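Local coordinates for protein subtilase cytotoxin, subunit B (Escherichia coli, PDB 3DWA) that forms the B pentamer of an AB5 toxin and probably binds cell-surface glycans, including a non-human one, to deliver the toxin to host cells, at residues R7-Q18 with Y68-E79. Sequence-based numbering, arbitrary orientation.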
loop_
_atom_site.group_PDB
_atom_site.type_symbol
_atom_site.label_atom_id
_atom_site.label_comp_id
_atom_site.label_asym_id
_atom_site.label_seq_id
_atom_site.Cartn_x
_atom_site.Cartn_y
_atom_site.Cartn_z
ATOM N N ARG C 7 13.053 -29.259 -3.415
ATOM C CA ARG C 7 13.901 -29.102 -2.222
ATOM C C ARG C 7 12.970 -28.941 -1.044
ATOM O O ARG C 7 11.796 -28.739 -1.246
ATOM C CB ARG C 7 14.806 -27.848 -2.322
ATOM C CG ARG C 7 15.992 -27.968 -3.283
ATOM C CD ARG C 7 16.538 -26.602 -3.685
ATOM N NE ARG C 7 17.065 -25.856 -2.523
ATOM C CZ ARG C 7 18.226 -26.110 -1.921
ATOM N NH1 ARG C 7 19.015 -27.093 -2.355
ATOM N NH2 ARG C 7 18.611 -25.385 -0.873
ATOM N N ASP C 8 13.485 -29.035 0.178
ATOM C CA ASP C 8 12.719 -28.705 1.378
ATOM C C ASP C 8 12.420 -27.177 1.362
ATOM O O ASP C 8 13.351 -26.371 1.161
ATOM C CB ASP C 8 13.519 -29.013 2.659
ATOM C CG ASP C 8 13.675 -30.521 2.946
ATOM O OD1 ASP C 8 12.854 -31.358 2.455
ATOM O OD2 ASP C 8 14.640 -30.847 3.695
ATOM N N GLY C 9 11.173 -26.750 1.584
ATOM C CA GLY C 9 9.992 -27.561 1.852
ATOM C C GLY C 9 8.765 -26.675 1.664
ATOM O O GLY C 9 8.868 -25.489 1.298
HETATM N N MSE C 10 7.604 -27.219 1.955
HETATM C CA MSE C 10 6.386 -26.421 1.939
HETATM C C MSE C 10 5.445 -27.001 2.975
HETATM O O MSE C 10 5.609 -28.150 3.361
HETATM C CB MSE C 10 5.741 -26.484 0.561
HETATM C CG MSE C 10 5.485 -27.894 0.140
HETATM SE SE MSE C 10 4.667 -27.860 -1.572
HETATM C CE MSE C 10 4.129 -29.719 -1.788
ATOM N N PHE C 11 4.485 -26.205 3.448
ATOM C CA PHE C 11 3.423 -26.717 4.309
ATOM C C PHE C 11 2.140 -26.205 3.725
ATOM O O PHE C 11 2.013 -24.987 3.489
ATOM C CB PHE C 11 3.594 -26.230 5.756
ATOM C CG PHE C 11 4.725 -26.908 6.485
ATOM C CD1 PHE C 11 4.609 -28.223 6.900
ATOM C CD2 PHE C 11 5.908 -26.257 6.698
ATOM C CE1 PHE C 11 5.655 -28.867 7.556
ATOM C CE2 PHE C 11 6.959 -26.893 7.356
ATOM C CZ PHE C 11 6.824 -28.212 7.775
ATOM N N SER C 12 1.206 -27.122 3.450
ATOM C CA SER C 12 -0.053 -26.757 2.822
ATOM C C SER C 12 -1.151 -26.656 3.849
ATOM O O SER C 12 -1.031 -27.281 4.935
ATOM C CB SER C 12 -0.454 -27.748 1.740
ATOM O OG SER C 12 0.594 -27.884 0.831
ATOM N N GLY C 13 -2.199 -25.880 3.497
ATOM C CA GLY C 13 -3.374 -25.644 4.362
ATOM C C GLY C 13 -3.074 -25.035 5.738
ATOM O O GLY C 13 -3.682 -25.414 6.776
ATOM N N VAL C 14 -2.138 -24.105 5.751
ATOM C CA VAL C 14 -1.697 -23.404 6.924
ATOM C C VAL C 14 -2.504 -22.120 7.125
ATOM O O VAL C 14 -2.731 -21.361 6.160
ATOM C CB VAL C 14 -0.194 -23.057 6.698
ATOM C CG1 VAL C 14 0.393 -22.130 7.750
ATOM C CG2 VAL C 14 0.590 -24.362 6.572
ATOM N N VAL C 15 -2.925 -21.840 8.357
ATOM C CA VAL C 15 -3.575 -20.561 8.669
ATOM C C VAL C 15 -2.506 -19.736 9.381
ATOM O O VAL C 15 -1.895 -20.213 10.362
ATOM C CB VAL C 15 -4.868 -20.759 9.545
ATOM C CG1 VAL C 15 -5.350 -19.419 10.115
ATOM C CG2 VAL C 15 -5.991 -21.458 8.753
ATOM N N ILE C 16 -2.199 -18.545 8.837
ATOM C CA ILE C 16 -1.183 -17.669 9.452
ATOM C C ILE C 16 -1.815 -17.062 10.687
ATOM O O ILE C 16 -2.785 -16.339 10.594
ATOM C CB ILE C 16 -0.622 -16.531 8.483
ATOM C CG1 ILE C 16 0.056 -17.158 7.253
ATOM C CG2 ILE C 16 0.343 -15.541 9.269
ATOM C CD1 ILE C 16 0.384 -16.144 6.057
ATOM N N THR C 17 -1.256 -17.366 11.838
ATOM C CA THR C 17 -1.856 -17.021 13.124
ATOM C C THR C 17 -1.056 -15.978 13.923
ATOM O O THR C 17 -1.607 -15.348 14.819
ATOM C CB THR C 17 -2.016 -18.303 14.001
ATOM O OG1 THR C 17 -0.744 -18.949 14.148
ATOM C CG2 THR C 17 -2.966 -19.296 13.325
ATOM N N GLN C 18 0.228 -15.813 13.630
ATOM C CA GLN C 18 1.051 -14.822 14.370
ATOM C C GLN C 18 1.955 -14.066 13.404
ATOM O O GLN C 18 2.368 -14.592 12.370
ATOM C CB GLN C 18 1.937 -15.453 15.474
ATOM C CG GLN C 18 1.220 -16.339 16.540
ATOM C CD GLN C 18 0.249 -15.562 17.418
ATOM O OE1 GLN C 18 0.518 -14.421 17.845
ATOM N NE2 GLN C 18 -0.905 -16.163 17.666
ATOM N N TYR C 68 -2.872 -13.297 6.685
ATOM C CA TYR C 68 -3.131 -13.159 8.121
ATOM C C TYR C 68 -4.532 -12.554 8.381
ATOM O O TYR C 68 -5.263 -12.994 9.309
ATOM C CB TYR C 68 -2.055 -12.304 8.801
ATOM C CG TYR C 68 -2.335 -12.010 10.266
ATOM C CD1 TYR C 68 -2.171 -13.010 11.256
ATOM C CD2 TYR C 68 -2.733 -10.733 10.679
ATOM C CE1 TYR C 68 -2.423 -12.749 12.613
ATOM C CE2 TYR C 68 -2.992 -10.473 12.036
ATOM C CZ TYR C 68 -2.842 -11.501 12.994
ATOM O OH TYR C 68 -3.113 -11.239 14.331
ATOM N N THR C 69 -4.861 -11.509 7.614
ATOM C CA THR C 69 -6.125 -10.793 7.719
ATOM C C THR C 69 -7.322 -11.666 7.326
ATOM O O THR C 69 -8.322 -11.665 8.045
ATOM C CB THR C 69 -6.131 -9.503 6.867
ATOM O OG1 THR C 69 -4.939 -8.734 7.129
ATOM C CG2 THR C 69 -7.369 -8.643 7.168
ATOM N N THR C 70 -7.252 -12.364 6.186
ATOM C CA THR C 70 -8.373 -13.193 5.750
ATOM C C THR C 70 -8.552 -14.473 6.615
ATOM O O THR C 70 -9.663 -14.992 6.733
ATOM C CB THR C 70 -8.300 -13.607 4.266
ATOM O OG1 THR C 70 -7.191 -14.471 4.073
ATOM C CG2 THR C 70 -8.222 -12.378 3.289
ATOM N N GLY C 71 -7.460 -14.976 7.193
ATOM C CA GLY C 71 -7.510 -16.234 7.928
ATOM C C GLY C 71 -7.630 -17.465 7.045
ATOM O O GLY C 71 -7.838 -18.568 7.549
ATOM N N GLN C 72 -7.544 -17.261 5.729
ATOM C CA GLN C 72 -7.499 -18.319 4.681
ATOM C C GLN C 72 -6.426 -19.335 4.877
ATOM O O GLN C 72 -5.324 -18.951 5.270
ATOM C CB GLN C 72 -7.010 -17.699 3.377
ATOM C CG GLN C 72 -7.964 -17.297 2.563
ATOM C CD GLN C 72 -7.349 -16.529 1.381
ATOM O OE1 GLN C 72 -7.133 -15.283 1.454
ATOM N NE2 GLN C 72 -7.140 -17.252 0.272
ATOM N N PRO C 73 -6.701 -20.612 4.495
ATOM C CA PRO C 73 -5.656 -21.620 4.532
ATOM C C PRO C 73 -4.758 -21.438 3.286
ATOM O O PRO C 73 -5.280 -21.306 2.194
ATOM C CB PRO C 73 -6.449 -22.937 4.457
ATOM C CG PRO C 73 -7.690 -22.567 3.612
ATOM C CD PRO C 73 -8.012 -21.163 4.077
ATOM N N VAL C 74 -3.443 -21.417 3.481
ATOM C CA VAL C 74 -2.453 -21.071 2.445
ATOM C C VAL C 74 -1.275 -22.076 2.508
ATOM O O VAL C 74 -1.140 -22.834 3.482
ATOM C CB VAL C 74 -1.956 -19.583 2.557
ATOM C CG1 VAL C 74 -3.173 -18.626 2.444
ATOM C CG2 VAL C 74 -1.196 -19.344 3.894
ATOM N N ARG C 75 -0.479 -22.114 1.449
ATOM C CA ARG C 75 0.749 -22.889 1.421
ATOM C C ARG C 75 1.859 -21.922 1.717
ATOM O O ARG C 75 1.908 -20.858 1.102
ATOM C CB ARG C 75 0.971 -23.468 0.031
ATOM C CG ARG C 75 2.330 -24.164 -0.168
ATOM C CD ARG C 75 2.330 -24.951 -1.441
ATOM N NE ARG C 75 1.455 -26.128 -1.399
ATOM C CZ ARG C 75 1.163 -26.879 -2.476
ATOM N NH1 ARG C 75 1.675 -26.573 -3.673
ATOM N NH2 ARG C 75 0.354 -27.931 -2.373
ATOM N N ILE C 76 2.720 -22.300 2.663
ATOM C CA ILE C 76 3.944 -21.591 2.982
ATOM C C ILE C 76 5.082 -22.359 2.347
ATOM O O ILE C 76 5.229 -23.558 2.594
ATOM C CB ILE C 76 4.154 -21.449 4.543
ATOM C CG1 ILE C 76 3.422 -20.201 5.074
ATOM C CG2 ILE C 76 5.591 -21.152 4.893
ATOM C CD1 ILE C 76 1.960 -20.240 4.980
ATOM N N TYR C 77 5.873 -21.669 1.523
ATOM C CA TYR C 77 7.114 -22.203 0.947
ATOM C C TYR C 77 8.298 -21.652 1.684
ATOM O O TYR C 77 8.414 -20.434 1.855
ATOM C CB TYR C 77 7.267 -21.743 -0.484
ATOM C CG TYR C 77 6.258 -22.241 -1.451
ATOM C CD1 TYR C 77 6.494 -23.395 -2.200
ATOM C CD2 TYR C 77 5.068 -21.541 -1.666
ATOM C CE1 TYR C 77 5.539 -23.833 -3.149
ATOM C CE2 TYR C 77 4.137 -21.966 -2.593
ATOM C CZ TYR C 77 4.389 -23.107 -3.341
ATOM O OH TYR C 77 3.437 -23.510 -4.238
ATOM N N TYR C 78 9.202 -22.534 2.116
ATOM C CA TYR C 78 10.286 -22.124 2.993
ATOM C C TYR C 78 11.613 -22.810 2.617
ATOM O O TYR C 78 11.635 -23.838 1.959
ATOM C CB TYR C 78 9.906 -22.387 4.477
ATOM C CG TYR C 78 9.903 -23.876 4.836
ATOM C CD1 TYR C 78 11.024 -24.470 5.393
ATOM C CD2 TYR C 78 8.802 -24.680 4.566
ATOM C CE1 TYR C 78 11.054 -25.836 5.693
ATOM C CE2 TYR C 78 8.806 -26.056 4.864
ATOM C CZ TYR C 78 9.945 -26.621 5.414
ATOM O OH TYR C 78 9.979 -27.956 5.727
ATOM N N GLU C 79 12.713 -22.222 3.052
ATOM C CA GLU C 79 14.006 -22.858 2.939
ATOM C C GLU C 79 14.682 -22.911 4.308
ATOM O O GLU C 79 14.964 -21.876 4.880
ATOM C CB GLU C 79 14.889 -22.137 1.953
ATOM C CG GLU C 79 16.273 -22.646 2.025
ATOM C CD GLU C 79 16.977 -22.532 0.736
ATOM O OE1 GLU C 79 17.686 -21.507 0.541
ATOM O OE2 GLU C 79 16.778 -23.460 -0.089
HETATM O O HOH W 1 8.038 -29.771 4.195
HETATM O O HOH W 2 -3.831 -17.371 6.797
HETATM O O HOH W 3 -5.181 -15.356 10.427
HETATM O O HOH W 4 -2.801 -13.116 16.080
#
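Phe11 and Ile76 form a hydrogen-bonded antiparallel pair, Phe11 N to Ile76 O and Ile76 N to Phe11 O both 2.9 Å, and the loop residue Gly9 carries the pairing on through backbone hydrogen bonds with Tyr78. The chain turns a corner where Gly13 and Val14 both face Val74 in a G1 beta bulge, and strand 14-18 leaves almost perpendicular. This lets the N-terminal chain pair with strand 73-79 on both sides of the turn in a curled antiparallel sheet, consistent with the OB-fold of AB5 toxin B subunits. The tight part lies behind this corner: Val14 CG1 meets Ile76 CD1 at 3.7 Å and Ile16 CD1 reaches Val74 CG2, with Phe67 and Ile32 closing the core. On the other face, Arg75 bends (chi3 -69°) and grips Ser12 OG side-on, through NE (3.0 Å) and NH2 (3.2 Å), while the selenium of Met10, a selenomethionine, lies over one face of the guanidinium. The Tyr78 ring folds over Gly9, whose N sits above its centre, nearly parallel to Phe11 (8°) but slid aside. The margins are looser and watered: one water joins Met10 O to Tyr78 OH; three more bridge strand 14-18 to Tyr68 and Gln72, where Tyr68 OH also bonds Gln72 of a neighbouring subunit. Exposed Arg7 meets Glu79 OE2 through NH2 at 2.8 Å, from above the carboxylate plane. Arg114 shares that oxygen, so two positive charges probably keep Glu79 ionised.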